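Local coordinates for DUF1993 domain-containing protein (Shewanella denitrificans, PDB 2OQM) that is of unknown function but adopts the four-helix bundle of the DinB family and is paired with a second copy in its assembly, at residues A[34-39]-A[109-114]; A[41-46]-A[167-172]; A[64-67]-A[71-74]; A[83-88]-A[115-120]. One frame throughout, in Å; residues are numbered along the deposited sequence. Where two conformers were deposited one is given.

Contact 1 of 4, residues A[34-39]-A[109-114]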
loop_
_atom_site.group_PDB
_atom_site.type_symbol
_atom_site.label_atom_id
_atom_site.label_comp_id
_atom_site.label_asym_id
_atom_site.label_seq_id
_atom_site.Cartn_x
_atom_site.Cartn_y
_atom_site.Cartn_z
ATOM N N LYS A 34 -11.945 -7.757 -1.397
ATOM C CA LYS A 34 -12.319 -9.130 -1.068
ATOM C C LYS A 34 -11.439 -9.666 0.067
ATOM O O LYS A 34 -11.887 -10.373 0.978
ATOM C CB LYS A 34 -12.214 -10.006 -2.300
ATOM C CG LYS A 34 -13.280 -9.694 -3.357
ATOM C CD LYS A 34 -13.237 -10.680 -4.492
ATOM C CE LYS A 34 -13.892 -10.118 -5.759
ATOM N NZ LYS A 34 -13.508 -10.935 -6.975
ATOM N N ASN A 35 -10.172 -9.348 0.005
ATOM C CA ASN A 35 -9.249 -9.735 1.076
ATOM C C ASN A 35 -9.631 -9.101 2.404
ATOM O O ASN A 35 -9.595 -9.753 3.465
ATOM C CB ASN A 35 -7.815 -9.380 0.699
ATOM C CG ASN A 35 -7.270 -10.198 -0.419
ATOM O OD1 ASN A 35 -7.863 -11.206 -0.850
ATOM N ND2 ASN A 35 -6.133 -9.747 -0.963
ATOM N N LEU A 36 -10.079 -7.852 2.362
ATOM C CA LEU A 36 -10.532 -7.177 3.565
ATOM C C LEU A 36 -11.753 -7.915 4.163
ATOM O O LEU A 36 -11.908 -8.047 5.397
ATOM C CB LEU A 36 -10.863 -5.714 3.250
ATOM C CG LEU A 36 -11.251 -4.857 4.447
ATOM C CD1 LEU A 36 -10.170 -4.816 5.532
ATOM C CD2 LEU A 36 -11.665 -3.454 3.913
ATOM N N ASN A 37 -12.613 -8.410 3.288
ATOM C CA ASN A 37 -13.743 -9.247 3.727
ATOM C C ASN A 37 -13.303 -10.489 4.451
ATOM O O ASN A 37 -13.893 -10.868 5.492
ATOM C CB ASN A 37 -14.600 -9.689 2.531
ATOM C CG ASN A 37 -15.877 -8.925 2.418
ATOM O OD1 ASN A 37 -16.469 -8.530 3.420
ATOM N ND2 ASN A 37 -16.365 -8.783 1.196
ATOM N N ALA A 38 -12.274 -11.147 3.901
ATOM C CA ALA A 38 -11.667 -12.367 4.493
ATOM C C ALA A 38 -11.018 -12.112 5.855
ATOM O O ALA A 38 -11.046 -12.957 6.759
ATOM C CB ALA A 38 -10.561 -12.938 3.530
ATOM N N ILE A 39 -10.371 -10.961 5.965
ATOM C CA ILE A 39 -9.858 -10.455 7.240
ATOM C C ILE A 39 -10.969 -10.367 8.313
ATOM O O ILE A 39 -10.751 -10.739 9.468
ATOM C CB ILE A 39 -9.148 -9.130 7.013
ATOM C CG1 ILE A 39 -7.822 -9.390 6.259
ATOM C CG2 ILE A 39 -8.807 -8.390 8.337
ATOM C CD1 ILE A 39 -7.228 -8.103 5.690
ATOM N N GLN A 109 -21.872 -4.887 3.514
ATOM C CA GLN A 109 -22.684 -4.310 2.426
ATOM C C GLN A 109 -21.931 -3.213 1.669
ATOM O O GLN A 109 -21.978 -3.168 0.458
ATOM C CB GLN A 109 -23.992 -3.767 2.951
ATOM C CG GLN A 109 -24.883 -3.135 1.851
ATOM C CD GLN A 109 -25.275 -4.122 0.764
ATOM O OE1 GLN A 109 -24.971 -3.923 -0.426
ATOM N NE2 GLN A 109 -25.938 -5.201 1.164
ATOM N N ARG A 110 -21.211 -2.370 2.393
ATOM C CA ARG A 110 -20.427 -1.273 1.787
ATOM C C ARG A 110 -19.376 -1.832 0.834
ATOM O O ARG A 110 -19.257 -1.378 -0.319
ATOM C CB ARG A 110 -19.788 -0.440 2.882
ATOM C CG ARG A 110 -18.877 0.713 2.432
ATOM C CD ARG A 110 -19.624 1.821 1.865
ATOM N NE ARG A 110 -18.815 3.041 1.775
ATOM C CZ ARG A 110 -18.796 4.022 2.684
ATOM N NH1 ARG A 110 -19.484 3.950 3.814
ATOM N NH2 ARG A 110 -18.090 5.096 2.441
ATOM N N ILE A 111 -18.651 -2.854 1.300
ATOM C CA ILE A 111 -17.664 -3.533 0.445
ATOM C C ILE A 111 -18.315 -4.129 -0.768
ATOM O O ILE A 111 -17.851 -3.947 -1.854
ATOM C CB ILE A 111 -16.875 -4.634 1.235
ATOM C CG1 ILE A 111 -16.053 -3.987 2.347
ATOM C CG2 ILE A 111 -15.981 -5.454 0.323
ATOM C CD1 ILE A 111 -15.314 -4.992 3.270
ATOM N N ALA A 112 -19.445 -4.818 -0.574
ATOM C CA ALA A 112 -20.137 -5.463 -1.669
ATOM C C ALA A 112 -20.559 -4.453 -2.753
ATOM O O ALA A 112 -20.484 -4.740 -3.943
ATOM C CB ALA A 112 -21.362 -6.205 -1.124
ATOM N N SER A 113 -21.027 -3.287 -2.323
ATOM C CA SER A 113 -21.488 -2.237 -3.229
ATOM C C SER A 113 -20.317 -1.712 -4.061
ATOM O O SER A 113 -20.412 -1.509 -5.282
ATOM C CB SER A 113 -22.056 -1.089 -2.411
ATOM O OG SER A 113 -22.355 0.032 -3.228
ATOM N N VAL A 114 -19.203 -1.460 -3.403
ATOM C CA VAL A 114 -18.042 -0.987 -4.141
ATOM C C VAL A 114 -17.579 -2.041 -5.113
ATOM O O VAL A 114 -17.217 -1.728 -6.229
ATOM C CB VAL A 114 -16.894 -0.550 -3.208
ATOM C CG1 VAL A 114 -15.654 -0.172 -4.042
ATOM C CG2 VAL A 114 -17.426 0.644 -2.357
#

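Contact 2 of 4, residues A[41-46]-A[167-172]. With EDO (1,2-ethanediol), chain T.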
loop_
_atom_site.group_PDB
_atom_site.type_symbol
_atom_site.label_atom_id
_atom_site.label_comp_id
_atom_site.label_asym_id
_atom_site.label_seq_id
_atom_site.Cartn_x
_atom_site.Cartn_y
_atom_site.Cartn_z
ATOM N N ASP A 41 -13.759 -12.094 8.338
ATOM C CA ASP A 41 -14.128 -13.445 8.721
ATOM C C ASP A 41 -13.269 -13.925 9.892
ATOM O O ASP A 41 -13.770 -14.566 10.805
ATOM C CB ASP A 41 -13.990 -14.446 7.564
ATOM C CG ASP A 41 -14.887 -14.145 6.373
ATOM O OD1 ASP A 41 -15.884 -13.367 6.467
ATOM O OD2 ASP A 41 -14.544 -14.712 5.305
ATOM N N LYS A 42 -11.974 -13.640 9.880
ATOM C CA LYS A 42 -11.139 -13.972 11.039
ATOM C C LYS A 42 -11.530 -13.186 12.275
ATOM O O LYS A 42 -11.516 -13.749 13.361
ATOM C CB LYS A 42 -9.639 -13.806 10.730
ATOM C CG LYS A 42 -9.224 -14.707 9.562
ATOM C CD LYS A 42 -7.913 -15.371 9.838
ATOM C CE LYS A 42 -7.586 -16.437 8.824
ATOM N NZ LYS A 42 -6.134 -16.783 8.915
ATOM N N ALA A 43 -11.870 -11.901 12.118
ATOM C CA ALA A 43 -12.338 -11.081 13.259
ATOM C C ALA A 43 -13.612 -11.672 13.895
ATOM O O ALA A 43 -13.719 -11.755 15.099
ATOM C CB ALA A 43 -12.540 -9.633 12.855
ATOM N N GLU A 44 -14.558 -12.132 13.085
ATOM C CA GLU A 44 -15.720 -12.842 13.641
ATOM C C GLU A 44 -15.351 -14.119 14.364
ATOM O O GLU A 44 -15.921 -14.434 15.436
ATOM C CB GLU A 44 -16.717 -13.221 12.541
ATOM C CG GLU A 44 -17.347 -12.087 11.842
ATOM C CD GLU A 44 -18.553 -12.532 11.036
ATOM O OE1 GLU A 44 -19.611 -12.753 11.631
ATOM O OE2 GLU A 44 -18.444 -12.631 9.807
ATOM N N ALA A 45 -14.441 -14.901 13.784
ATOM C CA ALA A 45 -13.978 -16.127 14.467
ATOM C C ALA A 45 -13.372 -15.782 15.821
ATOM O O ALA A 45 -13.757 -16.353 16.826
ATOM C CB ALA A 45 -13.013 -16.946 13.603
ATOM N N PHE A 46 -12.488 -14.797 15.866
ATOM C CA PHE A 46 -11.884 -14.340 17.112
ATOM C C PHE A 46 -12.900 -13.919 18.177
ATOM O O PHE A 46 -12.774 -14.235 19.350
ATOM C CB PHE A 46 -11.008 -13.135 16.801
ATOM C CG PHE A 46 -10.465 -12.449 17.991
ATOM C CD1 PHE A 46 -9.331 -12.919 18.622
ATOM C CD2 PHE A 46 -11.041 -11.279 18.460
ATOM C CE1 PHE A 46 -8.806 -12.235 19.682
ATOM C CE2 PHE A 46 -10.519 -10.628 19.550
ATOM C CZ PHE A 46 -9.428 -11.100 20.152
ATOM N N GLY A 167 -4.056 -3.839 11.109
ATOM C CA GLY A 167 -3.324 -3.557 12.335
ATOM C C GLY A 167 -4.191 -3.414 13.579
ATOM O O GLY A 167 -3.865 -3.894 14.655
ATOM N N ILE A 168 -5.325 -2.734 13.425
ATOM C CA ILE A 168 -6.260 -2.621 14.527
ATOM C C ILE A 168 -6.677 -4.018 14.991
ATOM O O ILE A 168 -6.697 -4.288 16.194
ATOM C CB ILE A 168 -7.504 -1.734 14.187
ATOM C CG1 ILE A 168 -7.074 -0.281 13.975
ATOM C CG2 ILE A 168 -8.514 -1.770 15.344
ATOM C CD1 ILE A 168 -8.138 0.609 13.335
ATOM N N LEU A 169 -7.033 -4.896 14.051
ATOM C CA LEU A 169 -7.526 -6.223 14.406
ATOM C C LEU A 169 -6.425 -7.039 15.031
ATOM O O LEU A 169 -6.596 -7.675 16.057
ATOM C CB LEU A 169 -8.082 -6.923 13.193
ATOM C CG LEU A 169 -9.383 -6.287 12.711
ATOM C CD1 LEU A 169 -9.722 -6.844 11.297
ATOM C CD2 LEU A 169 -10.479 -6.580 13.766
ATOM N N ARG A 170 -5.274 -6.986 14.414
ATOM C CA ARG A 170 -4.105 -7.711 14.900
ATOM C C ARG A 170 -3.723 -7.291 16.326
ATOM O O ARG A 170 -3.470 -8.122 17.207
ATOM C CB ARG A 170 -2.957 -7.447 13.932
ATOM C CG ARG A 170 -1.746 -8.296 14.120
ATOM C CD ARG A 170 -2.023 -9.774 13.917
ATOM N NE ARG A 170 -0.852 -10.561 14.269
ATOM C CZ ARG A 170 0.140 -10.860 13.431
ATOM N NH1 ARG A 170 0.120 -10.478 12.165
ATOM N NH2 ARG A 170 1.169 -11.575 13.864
ATOM N N HIS A 171 -3.737 -5.996 16.571
ATOM C CA HIS A 171 -3.443 -5.414 17.874
ATOM C C HIS A 171 -4.391 -5.919 18.947
ATOM O O HIS A 171 -4.004 -6.083 20.095
ATOM C CB HIS A 171 -3.491 -3.872 17.727
ATOM C CG HIS A 171 -3.294 -3.101 18.999
ATOM N ND1 HIS A 171 -2.100 -3.074 19.674
ATOM C CD2 HIS A 171 -4.125 -2.261 19.668
ATOM C CE1 HIS A 171 -2.215 -2.296 20.743
ATOM N NE2 HIS A 171 -3.441 -1.794 20.770
ATOM N N ASN A 172 -5.651 -6.136 18.575
ATOM C CA ASN A 172 -6.682 -6.615 19.483
ATOM C C ASN A 172 -6.655 -8.120 19.714
ATOM O O ASN A 172 -7.348 -8.602 20.600
ATOM C CB ASN A 172 -8.064 -6.182 18.981
ATOM C CG ASN A 172 -8.448 -4.827 19.486
ATOM O OD1 ASN A 172 -9.032 -4.738 20.562
ATOM N ND2 ASN A 172 -8.106 -3.747 18.717
HETATM C C1 EDO T . 0.409 -5.778 22.374
HETATM O O1 EDO T . 1.292 -5.332 21.356
HETATM C C2 EDO T . -1.073 -5.610 21.971
HETATM O O2 EDO T . -1.565 -6.763 21.249
#

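Contact 3 of 4, residues A[64-67]-A[71-74]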
loop_
_atom_site.group_PDB
_atom_site.type_symbol
_atom_site.label_atom_id
_atom_site.label_comp_id
_atom_site.label_asym_id
_atom_site.label_seq_id
_atom_site.Cartn_x
_atom_site.Cartn_y
_atom_site.Cartn_z
ATOM N N ALA A 64 -5.474 7.702 19.712
ATOM C CA ALA A 64 -6.701 8.386 20.136
ATOM C C ALA A 64 -7.266 9.388 19.106
ATOM O O ALA A 64 -8.478 9.586 19.014
ATOM C CB ALA A 64 -6.462 9.123 21.507
ATOM N N ASP A 65 -6.372 9.997 18.324
ATOM C CA ASP A 65 -6.753 10.933 17.257
ATOM C C ASP A 65 -6.664 10.330 15.864
ATOM O O ASP A 65 -6.534 11.078 14.897
ATOM C CB ASP A 65 -5.918 12.230 17.353
ATOM C CG ASP A 65 -4.460 12.000 17.107
ATOM O OD1 ASP A 65 -4.097 10.832 16.936
ATOM O OD2 ASP A 65 -3.688 12.992 17.044
ATOM N N GLN A 66 -6.672 8.985 15.758
ATOM C CA GLN A 66 -6.743 8.290 14.471
ATOM C C GLN A 66 -8.114 7.627 14.297
ATOM O O GLN A 66 -8.721 7.173 15.263
ATOM C CB GLN A 66 -5.609 7.267 14.307
ATOM C CG GLN A 66 -5.535 6.792 12.871
ATOM C CD GLN A 66 -4.285 5.980 12.539
ATOM O OE1 GLN A 66 -3.490 6.376 11.696
ATOM N NE2 GLN A 66 -4.156 4.855 13.132
ATOM N N PHE A 67 -8.628 7.644 13.069
ATOM C CA PHE A 67 -9.944 7.025 12.730
ATOM C C PHE A 67 -10.005 5.571 13.156
ATOM O O PHE A 67 -9.041 4.864 13.046
ATOM C CB PHE A 67 -10.167 7.076 11.232
ATOM C CG PHE A 67 -10.461 8.433 10.691
ATOM C CD1 PHE A 67 -11.470 9.183 11.191
ATOM C CD2 PHE A 67 -9.741 8.920 9.604
ATOM C CE1 PHE A 67 -11.759 10.403 10.656
ATOM C CE2 PHE A 67 -10.062 10.162 9.047
ATOM C CZ PHE A 67 -11.041 10.879 9.573
ATOM N N ARG A 71 -14.151 3.386 10.280
ATOM C CA ARG A 71 -13.734 4.463 9.401
ATOM C C ARG A 71 -12.669 4.066 8.416
ATOM O O ARG A 71 -12.707 4.430 7.254
ATOM C CB ARG A 71 -13.258 5.688 10.212
ATOM C CG ARG A 71 -14.321 6.400 10.961
ATOM C CD ARG A 71 -15.231 7.213 10.052
ATOM N NE ARG A 71 -14.623 8.384 9.432
ATOM C CZ ARG A 71 -14.570 8.642 8.113
ATOM N NH1 ARG A 71 -15.080 7.793 7.211
ATOM N NH2 ARG A 71 -14.014 9.789 7.686
ATOM N N GLN A 72 -11.706 3.269 8.851
ATOM C CA GLN A 72 -10.699 2.770 7.950
ATOM C C GLN A 72 -11.341 2.017 6.792
ATOM O O GLN A 72 -10.859 2.144 5.660
ATOM C CB GLN A 72 -9.714 1.825 8.661
ATOM C CG GLN A 72 -8.874 2.396 9.798
ATOM C CD GLN A 72 -8.015 3.548 9.318
ATOM O OE1 GLN A 72 -7.499 3.499 8.207
ATOM N NE2 GLN A 72 -7.851 4.583 10.147
ATOM N N VAL A 73 -12.346 1.186 7.080
ATOM C CA VAL A 73 -13.010 0.369 6.049
ATOM C C VAL A 73 -13.733 1.304 5.093
ATOM O O VAL A 73 -13.621 1.153 3.869
ATOM C CB VAL A 73 -13.946 -0.679 6.656
ATOM C CG1 VAL A 73 -14.811 -1.379 5.602
ATOM C CG2 VAL A 73 -13.092 -1.729 7.478
ATOM N N GLN A 74 -14.432 2.281 5.641
ATOM C CA GLN A 74 -15.159 3.231 4.830
ATOM C C GLN A 74 -14.212 4.003 3.898
ATOM O O GLN A 74 -14.506 4.186 2.703
ATOM C CB GLN A 74 -15.941 4.214 5.730
ATOM C CG GLN A 74 -17.053 3.580 6.590
ATOM C CD GLN A 74 -17.663 4.525 7.593
ATOM O OE1 GLN A 74 -17.000 5.428 8.070
ATOM N NE2 GLN A 74 -18.951 4.330 7.904
#

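Contact 4 of 4, residues A[83-88]-A[115-120]. With FMT (formic acid), chain N.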
loop_
_atom_site.group_PDB
_atom_site.type_symbol
_atom_site.label_atom_id
_atom_site.label_comp_id
_atom_site.label_asym_id
_atom_site.label_seq_id
_atom_site.Cartn_x
_atom_site.Cartn_y
_atom_site.Cartn_z
ATOM N N GLY A 83 -11.541 6.807 -6.473
ATOM C CA GLY A 83 -10.307 6.726 -7.282
ATOM C C GLY A 83 -10.650 6.313 -8.722
ATOM O O GLY A 83 -10.275 6.978 -9.688
ATOM N N VAL A 84 -11.401 5.240 -8.859
ATOM C CA VAL A 84 -11.828 4.757 -10.179
ATOM C C VAL A 84 -12.742 5.768 -10.888
ATOM O O VAL A 84 -12.535 6.069 -12.055
ATOM C CB VAL A 84 -12.451 3.348 -10.098
ATOM C CG1 VAL A 84 -13.174 2.934 -11.417
ATOM C CG2 VAL A 84 -11.295 2.295 -9.738
ATOM N N ALA A 85 -13.726 6.300 -10.166
ATOM C CA ALA A 85 -14.623 7.324 -10.706
ATOM C C ALA A 85 -13.827 8.500 -11.287
ATOM O O ALA A 85 -14.090 8.949 -12.384
ATOM C CB ALA A 85 -15.578 7.805 -9.622
ATOM N N ARG A 86 -12.854 8.970 -10.531
ATOM C CA ARG A 86 -11.993 10.067 -10.945
ATOM C C ARG A 86 -11.142 9.770 -12.163
ATOM O O ARG A 86 -11.053 10.597 -13.089
ATOM C CB ARG A 86 -11.089 10.501 -9.810
ATOM C CG ARG A 86 -11.779 11.421 -8.775
ATOM C CD ARG A 86 -10.756 12.041 -7.865
ATOM N NE ARG A 86 -11.336 12.594 -6.652
ATOM C CZ ARG A 86 -11.988 13.759 -6.598
ATOM N NH1 ARG A 86 -12.156 14.490 -7.692
ATOM N NH2 ARG A 86 -12.483 14.196 -5.449
ATOM N N LEU A 87 -10.511 8.605 -12.186
ATOM C CA LEU A 87 -9.666 8.248 -13.291
ATOM C C LEU A 87 -10.440 8.119 -14.582
ATOM O O LEU A 87 -9.891 8.369 -15.664
ATOM C CB LEU A 87 -8.961 6.934 -12.995
ATOM C CG LEU A 87 -7.848 7.045 -11.986
ATOM C CD1 LEU A 87 -7.480 5.641 -11.523
ATOM C CD2 LEU A 87 -6.638 7.730 -12.579
ATOM N N THR A 88 -11.695 7.685 -14.464
ATOM C CA THR A 88 -12.544 7.433 -15.632
ATOM C C THR A 88 -13.434 8.608 -15.981
ATOM O O THR A 88 -14.271 8.495 -16.856
ATOM C CB THR A 88 -13.463 6.201 -15.429
ATOM O OG1 THR A 88 -14.332 6.416 -14.311
ATOM C CG2 THR A 88 -12.624 4.927 -15.233
ATOM N N LEU A 115 -17.608 -3.303 -4.709
ATOM C CA LEU A 115 -17.222 -4.385 -5.610
ATOM C C LEU A 115 -18.120 -4.455 -6.817
ATOM O O LEU A 115 -17.630 -4.637 -7.912
ATOM C CB LEU A 115 -17.174 -5.760 -4.895
ATOM C CG LEU A 115 -16.015 -6.016 -3.929
ATOM C CD1 LEU A 115 -16.232 -7.311 -3.086
ATOM C CD2 LEU A 115 -14.640 -6.023 -4.661
ATOM N N THR A 116 -19.438 -4.305 -6.633
ATOM C CA THR A 116 -20.373 -4.282 -7.743
ATOM C C THR A 116 -20.131 -3.094 -8.666
ATOM O O THR A 116 -20.153 -3.245 -9.888
ATOM C CB THR A 116 -21.840 -4.241 -7.225
ATOM O OG1 THR A 116 -22.064 -5.361 -6.365
ATOM C CG2 THR A 116 -22.863 -4.272 -8.351
ATOM N N TYR A 117 -19.890 -1.923 -8.085
ATOM C CA TYR A 117 -19.561 -0.745 -8.862
ATOM C C TYR A 117 -18.335 -0.994 -9.731
ATOM O O TYR A 117 -18.362 -0.774 -10.933
ATOM C CB TYR A 117 -19.329 0.415 -7.933
ATOM C CG TYR A 117 -18.893 1.710 -8.604
ATOM C CD1 TYR A 117 -19.781 2.432 -9.381
ATOM C CD2 TYR A 117 -17.622 2.223 -8.433
ATOM C CE1 TYR A 117 -19.400 3.635 -9.984
ATOM C CE2 TYR A 117 -17.253 3.426 -9.005
ATOM C CZ TYR A 117 -18.160 4.122 -9.772
ATOM O OH TYR A 117 -17.803 5.291 -10.385
ATOM N N LEU A 118 -17.283 -1.545 -9.148
ATOM C CA LEU A 118 -16.060 -1.755 -9.881
ATOM C C LEU A 118 -16.231 -2.766 -11.015
ATOM O O LEU A 118 -15.605 -2.640 -12.054
ATOM C CB LEU A 118 -14.918 -2.181 -8.922
ATOM C CG LEU A 118 -14.338 -1.130 -7.957
ATOM C CD1 LEU A 118 -13.152 -1.757 -7.141
ATOM C CD2 LEU A 118 -13.902 0.134 -8.675
ATOM N N GLU A 119 -17.070 -3.771 -10.814
ATOM C CA GLU A 119 -17.394 -4.749 -11.873
ATOM C C GLU A 119 -17.947 -4.146 -13.146
ATOM O O GLU A 119 -17.929 -4.775 -14.231
ATOM C CB GLU A 119 -18.455 -5.739 -11.393
ATOM C CG GLU A 119 -17.928 -6.997 -10.804
ATOM C CD GLU A 119 -18.993 -7.739 -9.984
ATOM O OE1 GLU A 119 -20.207 -7.608 -10.271
ATOM O OE2 GLU A 119 -18.606 -8.436 -9.020
ATOM N N GLY A 120 -18.513 -2.960 -13.023
ATOM C CA GLY A 120 -19.169 -2.325 -14.152
ATOM C C GLY A 120 -18.218 -1.699 -15.161
ATOM O O GLY A 120 -18.646 -1.316 -16.229
HETATM C C FMT N . -20.292 6.002 -12.064
HETATM O O1 FMT N . -20.323 5.646 -13.239
HETATM O O2 FMT N . -19.419 6.736 -11.585
#

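Contact 1 of 4, residues A[34-39]-A[109-114]
I111 does the touching from helix 104-119, pointing its branched side chain at the gap between L36 and N37 on helix 13-50. The apolar contact joins CD1 of I111 to CD2 of L36 at 4.0 Å, the two chains meeting at a slant. L36 turns CG anti to its backbone N (chi1 -176°), which brings the methyl forward. Both residues are buried, as suits aliphatic chains filling the space between helices.

The other contact sets apolar carbon against an amide. In the conformer described here, N37 and I111 approach from opposite directions, the amide lying against two branches of the isoleucine: ND2 lies 3.5 Å from CG2 of I111, while OD1 lies 3.7 Å from CD1 of I111. No hydrogen bond crosses the pair, OD1 being hydrogen-bonded just outside the two segments, and because N37 was modelled in two conformers, these amide distances are tentative. A short polar residue fits this partly exposed side of the helix. Its backbone carbonyl accepts a hydrogen bond from R108.

C77 and L33 pack against I111 as well, extending the hydrophobic layer. The two helices run in opposite directions, a pairing that belongs to the up-down-down-up helical bundle of DinB proteins.

Contact 2 of 4, residues A[41-46]-A[167-172]
A43 meets L169 where helix 13-50 runs beside helix 146-172, with its CB 3.8 Å from CD2 of L169. The alanine has only a methyl to interpose, and the CA atoms of A43 and L169 come within 6.9 Å. L169 bridges the rest of the gap, its CG anti to the carbonyl carbon (chi1 -70°). M54 also packs on A43.

The first and last long helices of the DinB-type bundle, these two run the same way, as the up-down-down-up order requires. Next along the chain, E44 faces outward and shares R108 with D41 in salt bridges.

One turn after A43, F46 extends its ring to N172 of helix 146-172. CZ of F46 lies 3.3 Å from N172 O, the oxygen approaching the ring obliquely. A large aromatic can span this wider gap, and L57 touches both F46 and N172. The amide of N172 folds back on its own helix: ND2 donates to I168 O at 2.9 Å, almost straight at 176°. The same ND2 also donates to S60 OG. Just before it, H171 O accepts a bond from 1,2-ethanediol O2 (2.8 Å), and the H171 ring meets H171 of the second subunit.

Contact 3 of 4, residues A[64-67]-A[71-74]
F67, in the loop before helix 69-87, stands with one face of its ring toward R71, and Q72 holds its backbone carbonyl. The arginine lies over the ring in a cation-pi contact: CZ of R71 is 4.4 Å from the ring centroid, displaced toward the rim. The two planes are steeply inclined, at 70°, and NE of R71 comes to 3.7 Å from CD1 of F67. Bends at chi2 and chi3 fold the long chain back over the ring, and CB of R71 rests 3.5 Å from CB of F67. On its far side NH1 of R71 bonds OE1 of Q74 (3.2 Å), near the guanidinium plane.

NE2 of Q72 donates to F67 O at 3.1 Å, nearly linear at 170°, yet it arrives above the carbonyl plane. OE1 of the same amide accepts from H161 in helix 146-172, so both ends of this buried glutamine are used.

A glutamine suits this place because one group can donate to a loop and accept from a helix. The chemistry implies that the loop is fastened at two points, backbone carbonyl and aromatic face, while the ring's pi electrons and the Q74 carbonyl oxygen probably stabilise the positive guanidinium.

Contact 4 of 4, residues A[83-88]-A[115-120]
Y117 presents its ring end to A85, with the phenol OH 3.4 Å from CB of A85. Formic acid, probably from the crystallisation liquor, sits at the edge of this ring and near its plane: its C atom is 3.3 Å from CE1 of Y117. The phenol also points at O2 of the formic acid, but the modelled separation of 2.5 Å between OH of Y117 and that O2 is unusually short, and its exact length is doubtful. F121 meets the tyrosine ring edge-to-face, and P95 touches it too. CG of Y117 lies anti to its backbone N (chi1 177°), which swings the ring across toward helix 69-87. Tyrosine suits the spot, for its ring packs against F121 and P95, while in this crystal the hydroxyl meets formic acid. An alanine opposite, having only a methyl, lets that hydroxyl come close.

Deeper in, the contact is wholly aliphatic. CD2 of L118 nestles against V84, 3.5 Å from CG2 and 3.8 Å from CB. The two side chains meet at an angle through that one methyl, and both are buried. Where helix 69-87 ends, T88 turns its hydroxyl back to the carbonyls of V84 and A85, within hydrogen-bonding distance of both.

V84 and L118 have CA atoms 7.8 Å apart, and their helices, the second and third of the four-helix bundle, run in the same direction. Helix 13-50 closes the inner side, with T25 packing on V84 and S30 on L118, while F121, which follows segment 115-120, touches V84 and T88.

Contacts 1, 2 and 4 pair the long helices of one bundle, and contact 3 fastens the loop that leads into the second. Contacts 1 and 2 share helix 13-50 and meet through CG2 of I39 and CD1 of L169, 3.5 Å apart. Contact 1 also touches contact 4, by CG of K34 and CD1 of L115 at 3.8 Å, and reaches contact 3 where L36 meets V73. Contacts 2 and 3 adjoin through I168 and Q72, and both touch the second subunit. Contact 4 lies at the other end, its centre about 28 Å from that of contact 2. No active site is established; the bound formic acid and 1,2-ethanediol probably come from crystallisation.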